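Local coordinates for uncharacterized protein (Bacteroides fragilis, PDB 4OUQ), which is of unknown function but belongs to the DUF4783 family of the NTF2 clan and was probably made with a signal peptide for export, at residues I4-G7 / V8-F12; E37-D40 / R41-E45. All blocks are in the same frame, centred on the assembly; numbering follows the deposited sequence.

Interaction 1: residues I4-G7 / V8-F12; sequences IPVG and VVVAF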
loop_
_atom_site.group_PDB
_atom_site.type_symbol
_atom_site.label_atom_id
_atom_site.label_comp_id
_atom_site.label_asym_id
_atom_site.label_seq_id
_atom_site.Cartn_x
_atom_site.Cartn_y
_atom_site.Cartn_z
ATOM N N ILE A 4 -11.136 -3.177 5.552
ATOM C CA ILE A 4 -10.277 -2.242 4.840
ATOM C C ILE A 4 -10.086 -0.947 5.644
ATOM O O ILE A 4 -11.002 -0.119 5.707
ATOM C CB ILE A 4 -10.843 -1.877 3.465
ATOM C CG1 ILE A 4 -11.268 -3.154 2.673
ATOM C CG2 ILE A 4 -9.814 -1.053 2.696
ATOM C CD1 ILE A 4 -10.126 -4.083 2.293
ATOM N N PRO A 5 -8.916 -0.791 6.277
ATOM C CA PRO A 5 -8.670 0.369 7.128
ATOM C C PRO A 5 -8.764 1.701 6.332
ATOM O O PRO A 5 -8.035 1.927 5.414
ATOM C CB PRO A 5 -7.234 0.140 7.641
ATOM C CG PRO A 5 -7.002 -1.343 7.465
ATOM C CD PRO A 5 -7.770 -1.719 6.258
ATOM N N VAL A 6 -9.709 2.553 6.734
ATOM C CA VAL A 6 -9.859 3.889 6.184
ATOM C C VAL A 6 -8.523 4.623 6.158
ATOM O O VAL A 6 -8.258 5.439 5.286
ATOM C CB VAL A 6 -10.852 4.681 7.099
ATOM C CG1 VAL A 6 -10.862 6.170 6.818
ATOM C CG2 VAL A 6 -12.255 4.140 6.958
ATOM N N GLY A 7 -7.735 4.457 7.239
ATOM C CA GLY A 7 -6.489 5.128 7.320
ATOM C C GLY A 7 -5.496 4.814 6.202
ATOM O O GLY A 7 -4.630 5.616 5.891
ATOM N N VAL A 8 -5.572 3.606 5.660
ATOM C CA VAL A 8 -4.717 3.204 4.564
ATOM C C VAL A 8 -5.033 4.007 3.315
ATOM O O VAL A 8 -4.154 4.490 2.655
ATOM C CB VAL A 8 -4.832 1.719 4.331
ATOM C CG1 VAL A 8 -4.181 1.324 3.010
ATOM C CG2 VAL A 8 -4.188 0.972 5.540
ATOM N N VAL A 9 -6.326 4.106 3.030
ATOM C CA VAL A 9 -6.795 4.819 1.830
ATOM C C VAL A 9 -6.422 6.301 1.970
ATOM O O VAL A 9 -5.935 6.903 1.049
ATOM C CB VAL A 9 -8.303 4.667 1.663
ATOM C CG1 VAL A 9 -8.779 5.523 0.487
ATOM C CG2 VAL A 9 -8.683 3.220 1.436
ATOM N N VAL A 10 -6.613 6.863 3.152
ATOM C CA VAL A 10 -6.251 8.265 3.426
ATOM C C VAL A 10 -4.776 8.478 3.247
ATOM O O VAL A 10 -4.344 9.447 2.635
ATOM C CB VAL A 10 -6.720 8.695 4.853
ATOM C CG1 VAL A 10 -6.177 10.072 5.196
ATOM C CG2 VAL A 10 -8.261 8.607 4.955
ATOM N N ALA A 11 -3.971 7.546 3.756
ATOM C CA ALA A 11 -2.517 7.685 3.618
ATOM C C ALA A 11 -2.070 7.641 2.154
ATOM O O ALA A 11 -1.263 8.459 1.728
ATOM C CB ALA A 11 -1.819 6.615 4.443
ATOM N N PHE A 12 -2.622 6.748 1.386
ATOM C CA PHE A 12 -2.285 6.686 -0.058
ATOM C C PHE A 12 -2.733 7.945 -0.775
ATOM O O PHE A 12 -1.998 8.468 -1.604
ATOM C CB PHE A 12 -2.893 5.476 -0.712
ATOM C CG PHE A 12 -2.046 4.212 -0.597
ATOM C CD1 PHE A 12 -0.806 4.085 -1.298
ATOM C CD2 PHE A 12 -2.505 3.137 0.071
ATOM C CE1 PHE A 12 -0.036 2.928 -1.153
ATOM C CE2 PHE A 12 -1.754 1.941 0.156
ATOM C CZ PHE A 12 -0.525 1.877 -0.409
#
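Pro5 and Val8 lie flank to flank at the start of helix 6-14, their side chains pointing the same way, with Pro5 CB 3.8 Å from Val8 CG2 and the ring's CG slightly farther from the same methyl. Val8 CG2 reaches the proline because it stands anti to its own carbonyl carbon, beside the backbone N, and that N is the donor to Pro5 O (3.0 Å). The bond is bent (N-H...O 140°) and comes in from above the carbonyl plane; Pro5 is the N-cap residue. One residue further along, on another face of the turn, Val6 and Val10 meet at a slant, Val6 CG1 coming within 4.0 Å of Val10 CG2. The latter methyl also sits 3.2 Å from Val6 O, close beside the bond from Val10 N to that oxygen (3.0 Å), which is nearly straight with an N-H...O angle of 166°. Ala11 N then donates to Gly7 O at 3.0 Å, and Ala11 CB packs against the same oxygen. On the sheet side, Pro5 and Val8 both touch Phe91 on strand 83-94, while Val9 rests on Phe60 and Val62 of strand 57-67. The chemistry is thus that of a helix start whose first three carbonyls, those of Pro5, Val6 and Gly7, are all used by the next turn, while Pro5, Val8 and Val9 turn apolar carbons to the sheet.

Interaction 2: residues E37-D40 / R41-E45; sequences ESVD and RQAAE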
loop_
_atom_site.group_PDB
_atom_site.type_symbol
_atom_site.label_atom_id
_atom_site.label_comp_id
_atom_site.label_asym_id
_atom_site.label_seq_id
_atom_site.Cartn_x
_atom_site.Cartn_y
_atom_site.Cartn_z
ATOM N N GLU A 37 10.140 -8.375 -3.332
ATOM C CA GLU A 37 11.070 -8.439 -2.139
ATOM C C GLU A 37 10.279 -8.457 -0.788
ATOM O O GLU A 37 9.270 -7.786 -0.647
ATOM C CB GLU A 37 12.115 -7.275 -2.166
ATOM C CG GLU A 37 11.649 -5.944 -1.593
ATOM N N SER A 38 10.752 -9.229 0.172
ATOM C CA SER A 38 10.095 -9.354 1.482
ATOM C C SER A 38 10.952 -8.719 2.547
ATOM O O SER A 38 12.108 -9.147 2.801
ATOM C CB SER A 38 9.858 -10.804 1.817
ATOM O OG SER A 38 8.837 -11.331 0.978
ATOM N N VAL A 39 10.386 -7.757 3.240
ATOM C CA VAL A 39 11.163 -6.895 4.076
ATOM C C VAL A 39 10.441 -6.633 5.368
ATOM O O VAL A 39 9.241 -6.946 5.487
ATOM C CB VAL A 39 11.490 -5.594 3.328
ATOM C CG1 VAL A 39 12.281 -5.915 2.067
ATOM C CG2 VAL A 39 10.244 -4.829 2.978
ATOM N N ASP A 40 11.135 -6.059 6.345
ATOM C CA ASP A 40 10.483 -5.766 7.620
ATOM C C ASP A 40 9.727 -4.471 7.544
ATOM O O ASP A 40 9.787 -3.778 6.545
ATOM C CB ASP A 40 11.442 -5.829 8.811
ATOM C CG ASP A 40 12.583 -4.845 8.721
ATOM O OD1 ASP A 40 12.482 -3.831 8.019
ATOM O OD2 ASP A 40 13.588 -5.083 9.407
ATOM N N ARG A 41 8.953 -4.181 8.580
ATOM C CA ARG A 41 8.064 -3.048 8.578
ATOM C C ARG A 41 8.829 -1.764 8.326
ATOM O O ARG A 41 8.443 -0.965 7.495
ATOM C CB ARG A 41 7.311 -2.969 9.911
ATOM C CG ARG A 41 6.342 -1.828 10.045
ATOM C CD ARG A 41 5.588 -1.797 11.382
ATOM N NE ARG A 41 6.025 -0.633 12.147
ATOM C CZ ARG A 41 7.141 -0.566 12.887
ATOM N NH1 ARG A 41 7.919 -1.642 13.082
ATOM N NH2 ARG A 41 7.462 0.580 13.484
ATOM N N GLN A 42 9.956 -1.604 9.009
ATOM C CA GLN A 42 10.717 -0.354 8.888
ATOM C C GLN A 42 11.295 -0.210 7.479
ATOM O O GLN A 42 11.176 0.873 6.841
ATOM C CB GLN A 42 11.800 -0.294 9.961
ATOM C CG GLN A 42 11.239 -0.332 11.401
ATOM C CD GLN A 42 11.145 -1.762 12.045
ATOM O OE1 GLN A 42 10.911 -2.804 11.368
ATOM N NE2 GLN A 42 11.310 -1.797 13.360
ATOM N N ALA A 43 11.839 -1.311 6.938
ATOM C CA ALA A 43 12.319 -1.309 5.573
ATOM C C ALA A 43 11.190 -0.982 4.535
ATOM O O ALA A 43 11.369 -0.172 3.643
ATOM C CB ALA A 43 13.001 -2.615 5.245
ATOM N N ALA A 44 9.975 -1.532 4.727
ATOM C CA ALA A 44 8.840 -1.194 3.866
ATOM C C ALA A 44 8.479 0.249 3.944
ATOM O O ALA A 44 8.189 0.867 2.947
ATOM C CB ALA A 44 7.627 -2.026 4.262
ATOM N N GLU A 45 8.394 0.788 5.171
ATOM C CA GLU A 45 7.974 2.188 5.347
ATOM C C GLU A 45 8.953 3.113 4.584
ATOM O O GLU A 45 8.506 4.100 3.972
ATOM C CB GLU A 45 7.921 2.590 6.799
ATOM C CG GLU A 45 7.452 4.053 6.999
ATOM C CD GLU A 45 8.596 5.063 6.842
ATOM O OE1 GLU A 45 9.717 4.730 7.241
ATOM O OE2 GLU A 45 8.384 6.199 6.319
#
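Asp40 folds back over the first turn of helix 41-54 as its N-cap, gripping Ala43 and Ala44 at once. Its CB lies 4.0 Å from Gln42 OE1. CG lies between the backbone N and the carbonyl carbon (chi1 61°), a torsion that turns the carboxylate back towards Ala43 N. At the tip OD1 accepts from Ala43 N at 2.8 Å, met nearly along its C-O axis with an N-H...O angle of 159°, and Ala43 CB comes up to the same oxygen at 3.1 Å. OD2, the other branch, has Gln42 OE1 nearest, at 4.0 Å. The Gln42 chain, bent at chi2, crosses the aspartate at about a right angle, its amide plane turned 57° from the carboxylate. Asp40 O meanwhile takes Ala44 N at 2.9 Å, the first regular bond of the helix. Behind the cap Val39 faces the helix, CB against Ala43 CB (3.9 Å) and CG2 against Ala44 CB, so that the edge strand 35-40 packs onto the turn it leads into; Ala44 also touches Val28 on the neighbouring strand. The aspartate side chain thus supplies Ala43 N with an acceptor the helix cannot, while its carbonyl begins the regular bonding with Ala44 N, and the negative carboxylate would be favoured there by the helix dipole.

How the interactions relate
From the N terminus, interaction 1 comes first, opening helix 6-14; helix 17-21 and strands 24-25 and 28-32 follow before strand 35-40 leads directly, with a sharp turn, into helix 41-54 at interaction 2. Both contacts are local turns between adjoining segments, so neither closes a long loop, and they stand in series without nesting or crossing. The centres of interactions 1 and 2 are about 18 Å apart, on opposite sides of the chain's centre, and the nearest atoms of interactions 1 and 2 are about 9 Å apart. Interaction 1 seats the N-terminal helix on strands 57-67 and 83-94, whereas interaction 2 joins the outermost strand 35-40 to the following helix. Helix 17-21 lies between: Leu20 touches Val8, and Asn21 bonds weakly to Arg41.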